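Local atomic coordinates of heme utilization carrier protein (Escherichia coli O157:H7, PDB entry 6U9J), a protein that probably binds heme, and perhaps the anaerobilin made when heme is broken down without oxygen, and carries it through the cytosol. Residues E5-E10 and R31-S36; N56-V61 and I67-G72; L106-F111 and D115-L120; I132-D137 and E145-F150. All coordinates share one frame; numbering follows the deposited sequence. Where two conformers were deposited one is given.

Contact 1 of 4, residues E5-E10 and R31-S36; sequences EFLKTE and RNLPSS
Leu7 lays its CD1 methyl against the backbone of Asn32, 3.6 Å from Asn32 O, and the same methyl lies 3.7 Å from Asn32 CB. Its other branch goes elsewhere: CD2 reaches CD2 of Leu33 at 4.1 Å, the two leucine side chains meeting at a slant. With CG anti to its own carbonyl carbon (chi1 -71°), Leu7 sends its two methyls to neighbouring residues of the same loop, a task for which a forked aliphatic chain is well shaped. Leu33 starts out away from helix 3-7 and swings its end back toward Leu7; it also touches Ile107 of the central sheet and Leu15 of helix 15-22. This is plain helix-to-loop packing: the last turn of the N-terminal helix lies against the connection between helix 26-31 and strand 36-40, at the outer strand of the ChuX/HutX sheet. Asn32 turns its amide away from Leu7, and ND2 is bonded to Glu28 O in the preceding helical turn. Pro34 completes the surface with ring carbon CD 3.6 Å from Leu7 O. Having no N-H to offer, proline meets that carbonyl through carbon alone, while Leu7 O receives a weak bond from Glu10 N, 3.4 Å away.

Contact 2 of 4, residues N56-V61 and I67-G72; sequences NVTTLV and ILEFSG. With PO4 (phosphate ion), chain E.
Strands 56-62 and 66-71 form an antiparallel beta hairpin, in which Thr59 and Phe70 are a hydrogen-bonded pair with both backbone bonds 2.9 Å long (Thr59 N to Phe70 O and Phe70 N to Thr59 O). Similar pairs of hydrogen bonds join Val57 to Gly72 and Val61 to Leu68. The bonds differ in direction at the Gly72 end, where Val57 N stands 54° out of the carbonyl plane of Gly72 O as the chain turns a corner. Gly72 has backbone angles (158°/-175°) that glycine reaches readily and residues with a CB rarely do.

Apolar contacts are modest on the face of Thr58, Leu60, Glu69 and Ser71. Leu60 CD1 meets Ile67 CG2 at 3.8 Å, and Thr58 CG2 touches Glu69 CB at 3.7 Å. Thr58 therefore works with both branches, its methyl meeting Glu69 while the hydroxyl faces a phosphate ion. On the other face, a water lies 2.9 Å from both Thr59 OG1 and Phe70 O, apparently donating to the latter. Strand 66-71 pairs in turn with a strand of the second subunit, carrying the sheet across the dimer interface.

The phosphate, probably from the crystallisation liquor, rests over the hydroxyls: Ser71 OG lies 2.7 Å from both its O1 and O2, and Thr58 OG1 makes a weak 3.1 Å bond to O1.

Contact 3 of 4, residues L106-F111 and D115-L120; sequences LIERKF and DTASIL
Lys110 and Asp115 are a non-hydrogen-bonded pair near the turn of the hairpin, and their side chains cross. The lysine runs straight until its last torsion (chi4 -84°), where the bend brings NZ within 3.0 Å of Asp115 OD1. In this salt bridge NZ meets the oxygen from above the carboxylate plane, 47° out of it. Long flexible lysine and short aspartate suit this exposed end of the ladder.

On the opposite face Arg109 and Thr116 lie side by side, pointing the same way, with Arg109 CG 3.7 Å from Thr116 OG1. Beyond CG the arginine bends away, and its guanidinium forms a salt bridge with Glu10. In the conformer given, Thr116 holds OG1 between its backbone N and carbonyl carbon (chi1 70°), with the hydroxyl 3.0 Å from Arg109 O, an acceptor already bonded to Thr116 N; its methyl is turned to Phe111 CB. A water joins Thr116 OG1, Ser118 OG and Ile107 O, giving these small polar side chains a common partner.

Farther in, apolar contacts take over. Leu106 and Ile119 stand side by side, Leu106 CG 4.0 Å from Ile119 CG1, beneath helices 144-157 and 44-51. Ile107 CD1 instead meets Leu120 CD2 diagonally at 3.7 Å, facing helix 26-31. Aliphatic residues thus fill both faces where helices cover them. Paired backbone bonds, such as Ile107 N to Ser118 O at 2.9 Å, complete an antiparallel beta hairpin, strands 103-111 and 114-122, among the inner strands of the six-stranded ChuX/HutX sheet.

Contact 4 of 4, residues I132-D137 and E145-F150; sequences IFLGRD and EQVSAF. With PO4 (phosphate ion), chain E.
Gln146 OE1, in the conformer given, accepts the backbone N-H of Gly135 in a nearly straight bond of 2.9 Å, 163° at the hydrogen, with the donor tilted 32° from the amide plane. NE2 of the same amide donates to Asn56 O, so the two ends of one flat group tie helix 144-157 to the ends of two neighbouring strands, 56-62 and 128-133, and fix which way round the amide lies. Glutamine suits this buried place because it can give and take a bond at once, and its extended chain (chi2 -157°) spans the gap from the helix.

Leu134 slides past Gln146 in the opposite direction, its CD2 methyl 3.4 Å from OE1. Here the C-terminal helix packs against the chain leaving strand 128-133 of the antiparallel sheet in the ChuX/HutX fold. The CD1 methyl of Leu134 settles on the helix surface, 3.8 Å from Val147 CG2 and 4.0 Å from Phe150 CB, and approaches the phenyl ring obliquely. Trp54 and Ala117 add to the hydrophobic setting of this leucine. The phosphate ion, probably from the crystallisation liquor, brings its O4 within 3.4 Å of Gly135 CA. Arg136 N makes a weak 3.1 Å bond to that same O4.

Contacts 2, 3 and 4 share the six-stranded antiparallel sheet. Strand 128-133 of contact 4 lies between the two hairpins: Thr58 O probably takes the N-H of Phe133 N at 2.7 Å, and Ile119 N probably donates to Ile132 O at 2.8 Å. The hairpins of contacts 2 and 3 do not touch, their centres being 15 Å apart. Contacts 2 and 4 face the same phosphate, approached by the hydroxyls of Ser71 and Thr58 from one and, weakly, by Arg136 N from the other. Contact 1 lies on the far side of the chain's centre from contact 2, with centres 25 Å apart, yet joins contact 3 directly through the salt bridge of Glu10 OE1 with Arg109 NH1, 3.0 Å long.

Contact 1 of 4, residues E5-E10 and R31-S36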
loop_
_atom_site.group_PDB
_atom_site.type_symbol
_atom_site.label_atom_id
_atom_site.label_comp_id
_atom_site.label_asym_id
_atom_site.label_seq_id
_atom_site.Cartn_x
_atom_site.Cartn_y
_atom_site.Cartn_z
ATOM N N GLU A 5 0.240 32.200 -5.828
ATOM C CA GLU A 5 0.323 32.743 -7.181
ATOM C C GLU A 5 0.811 31.684 -8.161
ATOM O O GLU A 5 0.272 31.557 -9.266
ATOM C CB GLU A 5 1.239 33.970 -7.194
ATOM C CG GLU A 5 0.775 35.087 -6.266
ATOM C CD GLU A 5 1.700 36.294 -6.282
ATOM O OE1 GLU A 5 1.244 37.397 -5.907
ATOM O OE2 GLU A 5 2.879 36.141 -6.666
ATOM N N PHE A 6 1.812 30.895 -7.763
ATOM C CA PHE A 6 2.315 29.837 -8.632
ATOM C C PHE A 6 1.229 28.820 -8.964
ATOM O O PHE A 6 1.160 28.326 -10.095
ATOM C CB PHE A 6 3.510 29.150 -7.971
ATOM C CG PHE A 6 4.061 27.990 -8.758
ATOM C CD1 PHE A 6 4.758 28.202 -9.935
ATOM C CD2 PHE A 6 3.889 26.686 -8.313
ATOM C CE1 PHE A 6 5.266 27.139 -10.661
ATOM C CE2 PHE A 6 4.393 25.618 -9.032
ATOM C CZ PHE A 6 5.085 25.844 -10.207
ATOM N N LEU A 7 0.364 28.496 -7.997
ATOM C CA LEU A 7 -0.633 27.456 -8.223
ATOM C C LEU A 7 -1.830 27.935 -9.034
ATOM O O LEU A 7 -2.575 27.098 -9.557
ATOM C CB LEU A 7 -1.115 26.883 -6.888
ATOM C CG LEU A 7 -0.082 26.015 -6.169
ATOM C CD1 LEU A 7 -0.591 25.601 -4.784
ATOM C CD2 LEU A 7 0.262 24.804 -7.019
ATOM N N LYS A 8 -2.024 29.249 -9.175
ATOM C CA LYS A 8 -3.162 29.737 -9.948
ATOM C C LYS A 8 -3.076 29.388 -11.433
ATOM O O LYS A 8 -3.981 29.772 -12.181
ATOM C CB LYS A 8 -3.303 31.254 -9.792
ATOM C CG LYS A 8 -3.405 31.724 -8.352
ATOM C CD LYS A 8 -3.935 33.144 -8.228
ATOM C CE LYS A 8 -5.370 33.157 -7.731
ATOM N NZ LYS A 8 -5.908 34.542 -7.621
ATOM N N THR A 9 -2.043 28.658 -11.881
ATOM C CA THR A 9 -1.861 28.404 -13.306
ATOM C C THR A 9 -1.499 26.946 -13.609
ATOM O O THR A 9 -0.952 26.651 -14.680
ATOM C CB THR A 9 -0.817 29.371 -13.887
ATOM O OG1 THR A 9 -0.975 29.456 -15.310
ATOM C CG2 THR A 9 0.617 28.963 -13.518
ATOM N N GLU A 10 -1.818 26.026 -12.690
ATOM C CA GLU A 10 -1.757 24.574 -12.873
ATOM C C GLU A 10 -0.340 24.062 -13.118
ATOM O O GLU A 10 0.197 24.205 -14.222
ATOM C CB GLU A 10 -2.670 24.133 -14.025
ATOM C CG GLU A 10 -2.935 22.615 -14.107
ATOM C CD GLU A 10 -3.708 22.052 -12.912
ATOM O OE1 GLU A 10 -3.067 21.561 -11.954
ATOM O OE2 GLU A 10 -4.962 22.089 -12.940
ATOM N N ARG A 31 -3.766 23.386 0.189
ATOM C CA ARG A 31 -4.569 24.505 0.673
ATOM C C ARG A 31 -4.576 25.662 -0.309
ATOM O O ARG A 31 -5.568 26.394 -0.398
ATOM C CB ARG A 31 -4.034 24.997 2.014
ATOM C CG ARG A 31 -4.286 24.075 3.175
ATOM C CD ARG A 31 -3.902 24.783 4.460
ATOM N NE ARG A 31 -3.990 23.911 5.620
ATOM C CZ ARG A 31 -5.112 23.671 6.292
ATOM N NH1 ARG A 31 -5.086 22.866 7.343
ATOM N NH2 ARG A 31 -6.253 24.234 5.913
ATOM N N ASN A 32 -3.487 25.842 -1.045
ATOM C CA ASN A 32 -3.324 26.975 -1.944
ATOM C C ASN A 32 -3.752 26.672 -3.371
ATOM O O ASN A 32 -3.604 27.530 -4.247
ATOM C CB ASN A 32 -1.873 27.448 -1.905
ATOM C CG ASN A 32 -1.546 28.172 -0.622
ATOM O OD1 ASN A 32 -1.913 29.334 -0.445
ATOM N ND2 ASN A 32 -0.866 27.489 0.288
ATOM N N LEU A 33 -4.295 25.484 -3.619
ATOM C CA LEU A 33 -4.842 25.161 -4.926
ATOM C C LEU A 33 -6.083 26.005 -5.213
ATOM O O LEU A 33 -6.777 26.443 -4.292
ATOM C CB LEU A 33 -5.209 23.678 -4.994
ATOM C CG LEU A 33 -4.054 22.685 -5.120
ATOM C CD1 LEU A 33 -4.567 21.259 -4.985
ATOM C CD2 LEU A 33 -3.330 22.881 -6.445
ATOM N N PRO A 34 -6.389 26.246 -6.491
ATOM C CA PRO A 34 -7.630 26.970 -6.807
ATOM C C PRO A 34 -8.892 26.189 -6.483
ATOM O O PRO A 34 -9.932 26.806 -6.231
ATOM C CB PRO A 34 -7.514 27.245 -8.312
ATOM C CG PRO A 34 -6.449 26.328 -8.811
ATOM C CD PRO A 34 -5.518 26.079 -7.665
ATOM N N SER A 35 -8.848 24.852 -6.482
ATOM C CA SER A 35 -10.056 24.046 -6.303
ATOM C C SER A 35 -9.776 22.933 -5.292
ATOM O O SER A 35 -9.542 21.781 -5.680
ATOM C CB SER A 35 -10.525 23.479 -7.633
ATOM O OG SER A 35 -11.732 22.757 -7.473
ATOM N N SER A 36 -9.824 23.276 -4.003
ATOM C CA SER A 36 -9.662 22.284 -2.950
ATOM C C SER A 36 -10.538 22.625 -1.754
ATOM O O SER A 36 -10.744 23.794 -1.422
ATOM C CB SER A 36 -8.203 22.166 -2.489
ATOM O OG SER A 36 -7.768 23.355 -1.851
#

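Contact 2 of 4, residues N56-V61 and I67-G72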
loop_
_atom_site.group_PDB
_atom_site.type_symbol
_atom_site.label_atom_id
_atom_site.label_comp_id
_atom_site.label_asym_id
_atom_site.label_seq_id
_atom_site.Cartn_x
_atom_site.Cartn_y
_atom_site.Cartn_z
ATOM N N ASN A 56 -16.845 1.844 -8.305
ATOM C CA ASN A 56 -15.424 1.540 -8.420
ATOM C C ASN A 56 -14.586 2.809 -8.326
ATOM O O ASN A 56 -14.721 3.726 -9.149
ATOM C CB ASN A 56 -15.138 0.802 -9.722
ATOM C CG ASN A 56 -15.817 -0.559 -9.776
ATOM O OD1 ASN A 56 -15.727 -1.350 -8.834
ATOM N ND2 ASN A 56 -16.492 -0.842 -10.886
ATOM N N VAL A 57 -13.711 2.853 -7.323
ATOM C CA VAL A 57 -12.736 3.919 -7.157
ATOM C C VAL A 57 -11.346 3.287 -7.114
ATOM O O VAL A 57 -11.202 2.068 -7.037
ATOM C CB VAL A 57 -13.004 4.762 -5.892
ATOM C CG1 VAL A 57 -14.359 5.479 -6.003
ATOM C CG2 VAL A 57 -12.951 3.901 -4.621
ATOM N N THR A 58 -10.316 4.127 -7.158
ATOM C CA THR A 58 -8.935 3.672 -7.042
ATOM C C THR A 58 -8.323 4.189 -5.749
ATOM O O THR A 58 -8.188 5.402 -5.556
ATOM C CB THR A 58 -8.098 4.125 -8.233
ATOM O OG1 THR A 58 -8.704 3.654 -9.444
ATOM C CG2 THR A 58 -6.670 3.572 -8.117
ATOM N N THR A 59 -7.934 3.264 -4.876
ATOM C CA THR A 59 -7.272 3.579 -3.621
ATOM C C THR A 59 -5.781 3.339 -3.786
ATOM O O THR A 59 -5.378 2.287 -4.289
ATOM C CB THR A 59 -7.821 2.710 -2.491
ATOM O OG1 THR A 59 -9.235 2.906 -2.386
ATOM C CG2 THR A 59 -7.155 3.068 -1.172
ATOM N N LEU A 60 -4.977 4.312 -3.388
ATOM C CA LEU A 60 -3.547 4.299 -3.648
ATOM C C LEU A 60 -2.768 4.513 -2.357
ATOM O O LEU A 60 -3.113 5.377 -1.547
ATOM C CB LEU A 60 -3.193 5.393 -4.684
ATOM C CG LEU A 60 -1.751 5.586 -5.150
ATOM C CD1 LEU A 60 -1.719 6.018 -6.614
ATOM C CD2 LEU A 60 -1.031 6.596 -4.267
ATOM N N VAL A 61 -1.709 3.727 -2.163
ATOM C CA VAL A 61 -0.732 3.993 -1.118
ATOM C C VAL A 61 0.642 4.097 -1.767
ATOM O O VAL A 61 0.961 3.342 -2.691
ATOM C CB VAL A 61 -0.763 2.915 -0.015
ATOM C CG1 VAL A 61 -0.375 1.555 -0.572
ATOM C CG2 VAL A 61 0.135 3.328 1.147
ATOM N N ILE A 67 4.222 1.710 -5.225
ATOM C CA ILE A 67 2.882 2.269 -5.288
ATOM C C ILE A 67 1.966 1.101 -5.591
ATOM O O ILE A 67 2.150 0.407 -6.596
ATOM C CB ILE A 67 2.735 3.354 -6.362
ATOM C CG1 ILE A 67 3.597 4.572 -6.025
ATOM C CG2 ILE A 67 1.264 3.739 -6.488
ATOM C CD1 ILE A 67 3.171 5.838 -6.756
ATOM N N LEU A 68 1.007 0.854 -4.718
ATOM C CA LEU A 68 -0.014 -0.131 -4.998
ATOM C C LEU A 68 -1.338 0.595 -5.130
ATOM O O LEU A 68 -1.631 1.514 -4.357
ATOM C CB LEU A 68 -0.102 -1.198 -3.904
ATOM C CG LEU A 68 1.011 -2.252 -3.906
ATOM C CD1 LEU A 68 0.575 -3.447 -3.080
ATOM C CD2 LEU A 68 1.375 -2.685 -5.311
ATOM N N GLU A 69 -2.113 0.209 -6.125
ATOM C CA GLU A 69 -3.415 0.820 -6.307
ATOM C C GLU A 69 -4.441 -0.272 -6.485
ATOM O O GLU A 69 -4.189 -1.286 -7.141
ATOM C CB GLU A 69 -3.457 1.786 -7.489
ATOM C CG GLU A 69 -2.763 1.338 -8.729
ATOM C CD GLU A 69 -2.437 2.518 -9.639
ATOM O OE1 GLU A 69 -1.302 3.040 -9.573
ATOM O OE2 GLU A 69 -3.329 2.941 -10.406
ATOM N N PHE A 70 -5.599 -0.063 -5.887
ATOM C CA PHE A 70 -6.683 -1.034 -5.933
ATOM C C PHE A 70 -7.903 -0.376 -6.545
ATOM O O PHE A 70 -8.395 0.630 -6.027
ATOM C CB PHE A 70 -7.046 -1.573 -4.552
ATOM C CG PHE A 70 -8.273 -2.453 -4.562
ATOM C CD1 PHE A 70 -8.184 -3.780 -4.949
ATOM C CD2 PHE A 70 -9.513 -1.954 -4.187
ATOM C CE1 PHE A 70 -9.304 -4.592 -4.965
ATOM C CE2 PHE A 70 -10.639 -2.764 -4.198
ATOM C CZ PHE A 70 -10.531 -4.083 -4.588
ATOM N N SER A 71 -8.386 -0.945 -7.642
ATOM C CA SER A 71 -9.576 -0.460 -8.318
ATOM C C SER A 71 -10.743 -1.356 -7.926
ATOM O O SER A 71 -10.692 -2.574 -8.130
ATOM C CB SER A 71 -9.368 -0.450 -9.835
ATOM O OG SER A 71 -10.533 -0.023 -10.513
ATOM N N GLY A 72 -11.777 -0.758 -7.354
ATOM C CA GLY A 72 -12.950 -1.487 -6.928
ATOM C C GLY A 72 -13.684 -0.694 -5.867
ATOM O O GLY A 72 -13.316 0.427 -5.532
HETATM P P PO4 E . -11.298 2.558 -12.331
HETATM O O1 PO4 E . -11.315 2.556 -10.812
HETATM O O2 PO4 E . -10.537 1.350 -12.831
HETATM O O3 PO4 E . -12.716 2.518 -12.857
HETATM O O4 PO4 E . -10.619 3.805 -12.848
HETATM O O HOH W 1 -10.631 1.080 -4.211
#

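Contact 3 of 4, residues L106-F111 and D115-L120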
loop_
_atom_site.group_PDB
_atom_site.type_symbol
_atom_site.label_atom_id
_atom_site.label_comp_id
_atom_site.label_asym_id
_atom_site.label_seq_id
_atom_site.Cartn_x
_atom_site.Cartn_y
_atom_site.Cartn_z
ATOM N N LEU A 106 -10.477 17.270 -0.503
ATOM C CA LEU A 106 -11.040 16.918 -1.797
ATOM C C LEU A 106 -10.457 17.879 -2.816
ATOM O O LEU A 106 -10.499 19.096 -2.611
ATOM C CB LEU A 106 -12.569 17.005 -1.794
ATOM C CG LEU A 106 -13.305 15.748 -1.298
ATOM C CD1 LEU A 106 -13.006 15.466 0.164
ATOM C CD2 LEU A 106 -14.812 15.871 -1.520
ATOM N N ILE A 107 -9.883 17.332 -3.887
ATOM C CA ILE A 107 -9.145 18.110 -4.877
ATOM C C ILE A 107 -9.662 17.828 -6.277
ATOM O O ILE A 107 -9.880 16.675 -6.652
ATOM C CB ILE A 107 -7.639 17.785 -4.808
ATOM C CG1 ILE A 107 -7.088 18.139 -3.428
ATOM C CG2 ILE A 107 -6.879 18.530 -5.936
ATOM C CD1 ILE A 107 -5.765 17.463 -3.112
ATOM N N GLU A 108 -9.809 18.887 -7.075
ATOM C CA GLU A 108 -10.031 18.759 -8.508
ATOM C C GLU A 108 -8.956 19.560 -9.221
ATOM O O GLU A 108 -8.711 20.716 -8.869
ATOM C CB GLU A 108 -11.416 19.258 -8.917
ATOM C CG GLU A 108 -12.544 18.442 -8.307
ATOM C CD GLU A 108 -13.906 19.042 -8.604
ATOM O OE1 GLU A 108 -14.463 19.724 -7.719
ATOM O OE2 GLU A 108 -14.411 18.838 -9.730
ATOM N N ARG A 109 -8.292 18.932 -10.181
ATOM C CA ARG A 109 -7.296 19.653 -10.971
ATOM C C ARG A 109 -7.040 18.891 -12.259
ATOM O O ARG A 109 -7.537 17.786 -12.470
ATOM C CB ARG A 109 -5.994 19.833 -10.182
ATOM C CG ARG A 109 -5.347 18.513 -9.788
ATOM C CD ARG A 109 -4.057 18.731 -9.010
ATOM N NE ARG A 109 -3.056 19.405 -9.837
ATOM C CZ ARG A 109 -1.908 18.865 -10.244
ATOM N NH1 ARG A 109 -1.080 19.576 -11.001
ATOM N NH2 ARG A 109 -1.576 17.631 -9.889
ATOM N N LYS A 110 -6.270 19.510 -13.150
ATOM C CA LYS A 110 -5.771 18.777 -14.298
ATOM C C LYS A 110 -4.381 18.231 -14.007
ATOM O O LYS A 110 -3.537 18.923 -13.427
ATOM C CB LYS A 110 -5.741 19.658 -15.545
ATOM C CG LYS A 110 -7.108 19.787 -16.202
ATOM C CD LYS A 110 -7.020 20.418 -17.564
ATOM C CE LYS A 110 -8.409 20.628 -18.126
ATOM N NZ LYS A 110 -8.930 19.408 -18.797
ATOM N N PHE A 111 -4.169 16.965 -14.368
ATOM C CA PHE A 111 -2.871 16.309 -14.257
ATOM C C PHE A 111 -2.468 15.895 -15.662
ATOM O O PHE A 111 -3.062 14.973 -16.232
ATOM C CB PHE A 111 -2.926 15.103 -13.317
ATOM C CG PHE A 111 -1.621 14.381 -13.199
ATOM C CD1 PHE A 111 -0.487 15.044 -12.752
ATOM C CD2 PHE A 111 -1.521 13.043 -13.541
ATOM C CE1 PHE A 111 0.721 14.383 -12.646
ATOM C CE2 PHE A 111 -0.312 12.377 -13.440
ATOM C CZ PHE A 111 0.809 13.049 -12.994
ATOM N N ASP A 115 -8.530 15.692 -16.494
ATOM C CA ASP A 115 -9.340 16.017 -15.321
ATOM C C ASP A 115 -9.173 14.917 -14.278
ATOM O O ASP A 115 -9.236 13.729 -14.605
ATOM C CB ASP A 115 -10.825 16.137 -15.685
ATOM C CG ASP A 115 -11.223 17.522 -16.196
ATOM O OD1 ASP A 115 -10.350 18.402 -16.349
ATOM O OD2 ASP A 115 -12.438 17.709 -16.436
ATOM N N THR A 116 -8.962 15.311 -13.021
ATOM C CA THR A 116 -8.826 14.368 -11.911
ATOM C C THR A 116 -9.618 14.866 -10.720
ATOM O O THR A 116 -9.795 16.070 -10.530
ATOM C CB THR A 116 -7.379 14.178 -11.436
ATOM O OG1 THR A 116 -6.939 15.371 -10.776
ATOM C CG2 THR A 116 -6.436 13.805 -12.586
ATOM N N ALA A 117 -10.064 13.929 -9.888
ATOM C CA ALA A 117 -10.783 14.262 -8.672
ATOM C C ALA A 117 -10.309 13.280 -7.622
ATOM O O ALA A 117 -10.368 12.070 -7.851
ATOM C CB ALA A 117 -12.299 14.160 -8.852
ATOM N N SER A 118 -9.780 13.797 -6.523
ATOM C CA SER A 118 -9.118 12.938 -5.555
ATOM C C SER A 118 -9.470 13.340 -4.133
ATOM O O SER A 118 -9.862 14.475 -3.851
ATOM C CB SER A 118 -7.592 12.990 -5.728
ATOM O OG SER A 118 -7.096 14.289 -5.490
ATOM N N ILE A 119 -9.320 12.368 -3.231
ATOM C CA ILE A 119 -9.406 12.581 -1.789
ATOM C C ILE A 119 -8.060 12.213 -1.194
ATOM O O ILE A 119 -7.572 11.103 -1.417
ATOM C CB ILE A 119 -10.525 11.738 -1.173
ATOM C CG1 ILE A 119 -11.848 12.087 -1.833
ATOM C CG2 ILE A 119 -10.591 11.919 0.361
ATOM C CD1 ILE A 119 -12.948 11.124 -1.521
ATOM N N LEU A 120 -7.453 13.142 -0.463
ATOM C CA LEU A 120 -6.159 12.938 0.172
ATOM C C LEU A 120 -6.357 12.909 1.676
ATOM O O LEU A 120 -7.009 13.797 2.237
ATOM C CB LEU A 120 -5.165 14.042 -0.190
ATOM C CG LEU A 120 -4.261 13.782 -1.389
ATOM C CD1 LEU A 120 -5.093 13.387 -2.595
ATOM C CD2 LEU A 120 -3.444 15.027 -1.686
HETATM O O HOH W 2 -7.177 15.635 -8.150
#

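Contact 4 of 4, residues I132-D137 and E145-F150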
loop_
_atom_site.group_PDB
_atom_site.type_symbol
_atom_site.label_atom_id
_atom_site.label_comp_id
_atom_site.label_asym_id
_atom_site.label_seq_id
_atom_site.Cartn_x
_atom_site.Cartn_y
_atom_site.Cartn_z
ATOM N N ILE A 132 -7.493 8.441 -2.571
ATOM C CA ILE A 132 -8.552 7.803 -3.349
ATOM C C ILE A 132 -8.815 8.666 -4.570
ATOM O O ILE A 132 -9.017 9.877 -4.437
ATOM C CB ILE A 132 -9.843 7.623 -2.537
ATOM C CG1 ILE A 132 -9.587 6.749 -1.305
ATOM C CG2 ILE A 132 -10.930 6.992 -3.401
ATOM C CD1 ILE A 132 -10.762 6.734 -0.350
ATOM N N PHE A 133 -8.826 8.046 -5.751
ATOM C CA PHE A 133 -9.089 8.727 -7.012
ATOM C C PHE A 133 -10.389 8.224 -7.618
ATOM O O PHE A 133 -10.681 7.032 -7.566
ATOM C CB PHE A 133 -7.953 8.485 -8.015
ATOM C CG PHE A 133 -6.673 9.149 -7.641
ATOM C CD1 PHE A 133 -5.754 8.503 -6.829
ATOM C CD2 PHE A 133 -6.373 10.420 -8.119
ATOM C CE1 PHE A 133 -4.561 9.122 -6.481
ATOM C CE2 PHE A 133 -5.178 11.045 -7.777
ATOM C CZ PHE A 133 -4.275 10.396 -6.956
ATOM N N LEU A 134 -11.144 9.118 -8.256
ATOM C CA LEU A 134 -12.380 8.685 -8.890
ATOM C C LEU A 134 -12.093 7.765 -10.067
ATOM O O LEU A 134 -11.035 7.840 -10.697
ATOM C CB LEU A 134 -13.186 9.879 -9.380
ATOM C CG LEU A 134 -13.924 10.687 -8.334
ATOM C CD1 LEU A 134 -14.971 11.563 -9.013
ATOM C CD2 LEU A 134 -14.576 9.789 -7.304
ATOM N N GLY A 135 -13.068 6.893 -10.364
ATOM C CA GLY A 135 -12.926 5.932 -11.442
ATOM C C GLY A 135 -13.123 6.531 -12.826
ATOM O O GLY A 135 -13.556 7.668 -13.005
ATOM N N ARG A 136 -12.793 5.728 -13.832
ATOM C CA ARG A 136 -12.796 6.188 -15.213
ATOM C C ARG A 136 -13.479 5.163 -16.104
ATOM O O ARG A 136 -13.683 4.006 -15.718
ATOM C CB ARG A 136 -11.373 6.458 -15.713
ATOM C CG ARG A 136 -10.711 7.640 -15.016
ATOM C CD ARG A 136 -9.335 7.948 -15.565
ATOM N NE ARG A 136 -8.692 8.982 -14.766
ATOM C CZ ARG A 136 -8.739 10.283 -15.040
ATOM N NH1 ARG A 136 -8.134 11.149 -14.234
ATOM N NH2 ARG A 136 -9.400 10.720 -16.110
ATOM N N ASP A 137 -13.851 5.617 -17.303
ATOM C CA ASP A 137 -14.425 4.742 -18.312
ATOM C C ASP A 137 -13.327 4.249 -19.252
ATOM O O ASP A 137 -12.142 4.543 -19.078
ATOM C CB ASP A 137 -15.564 5.446 -19.062
ATOM C CG ASP A 137 -15.108 6.647 -19.908
ATOM O OD1 ASP A 137 -13.911 6.796 -20.243
ATOM O OD2 ASP A 137 -15.983 7.467 -20.259
ATOM N N GLU A 145 -21.217 10.412 -13.010
ATOM C CA GLU A 145 -22.043 10.105 -11.844
ATOM C C GLU A 145 -21.226 10.181 -10.553
ATOM O O GLU A 145 -21.708 10.693 -9.532
ATOM C CB GLU A 145 -22.675 8.723 -12.024
ATOM C CG GLU A 145 -23.465 8.207 -10.837
ATOM C CD GLU A 145 -23.891 6.757 -11.024
ATOM O OE1 GLU A 145 -25.051 6.525 -11.421
ATOM O OE2 GLU A 145 -23.062 5.851 -10.782
ATOM N N GLN A 146 -19.978 9.696 -10.593
ATOM C CA GLN A 146 -19.086 9.809 -9.439
ATOM C C GLN A 146 -18.671 11.255 -9.200
ATOM O O GLN A 146 -18.593 11.698 -8.047
ATOM C CB GLN A 146 -17.843 8.954 -9.639
ATOM C CG GLN A 146 -18.076 7.465 -9.598
ATOM C CD GLN A 146 -16.812 6.712 -9.245
ATOM O OE1 GLN A 146 -15.717 7.284 -9.221
ATOM N NE2 GLN A 146 -16.958 5.427 -8.945
ATOM N N VAL A 147 -18.378 11.993 -10.274
ATOM C CA VAL A 147 -18.023 13.400 -10.117
ATOM C C VAL A 147 -19.161 14.167 -9.451
ATOM O O VAL A 147 -18.931 15.007 -8.576
ATOM C CB VAL A 147 -17.646 14.001 -11.485
ATOM C CG1 VAL A 147 -17.464 15.510 -11.370
ATOM C CG2 VAL A 147 -16.381 13.322 -12.015
ATOM N N SER A 148 -20.404 13.879 -9.838
ATOM C CA SER A 148 -21.533 14.538 -9.192
ATOM C C SER A 148 -21.592 14.211 -7.700
ATOM O O SER A 148 -21.776 15.104 -6.865
ATOM C CB SER A 148 -22.833 14.130 -9.878
ATOM O OG SER A 148 -23.930 14.838 -9.320
ATOM N N ALA A 149 -21.408 12.937 -7.348
ATOM C CA ALA A 149 -21.435 12.547 -5.939
ATOM C C ALA A 149 -20.275 13.174 -5.165
ATOM O O ALA A 149 -20.434 13.605 -4.016
ATOM C CB ALA A 149 -21.400 11.025 -5.843
ATOM N N PHE A 150 -19.100 13.246 -5.794
ATOM C CA PHE A 150 -17.957 13.925 -5.199
ATOM C C PHE A 150 -18.280 15.393 -4.917
ATOM O O PHE A 150 -17.970 15.915 -3.840
ATOM C CB PHE A 150 -16.759 13.744 -6.153
ATOM C CG PHE A 150 -15.505 14.480 -5.782
ATOM C CD1 PHE A 150 -15.311 15.806 -6.176
ATOM C CD2 PHE A 150 -14.461 13.819 -5.152
ATOM C CE1 PHE A 150 -14.132 16.461 -5.865
ATOM C CE2 PHE A 150 -13.279 14.477 -4.847
ATOM C CZ PHE A 150 -13.114 15.791 -5.207
HETATM P P PO4 E . -11.298 2.558 -12.331
HETATM O O1 PO4 E . -11.315 2.556 -10.812
HETATM O O2 PO4 E . -10.537 1.350 -12.831
HETATM O O3 PO4 E . -12.716 2.518 -12.857
HETATM O O4 PO4 E . -10.619 3.805 -12.848
#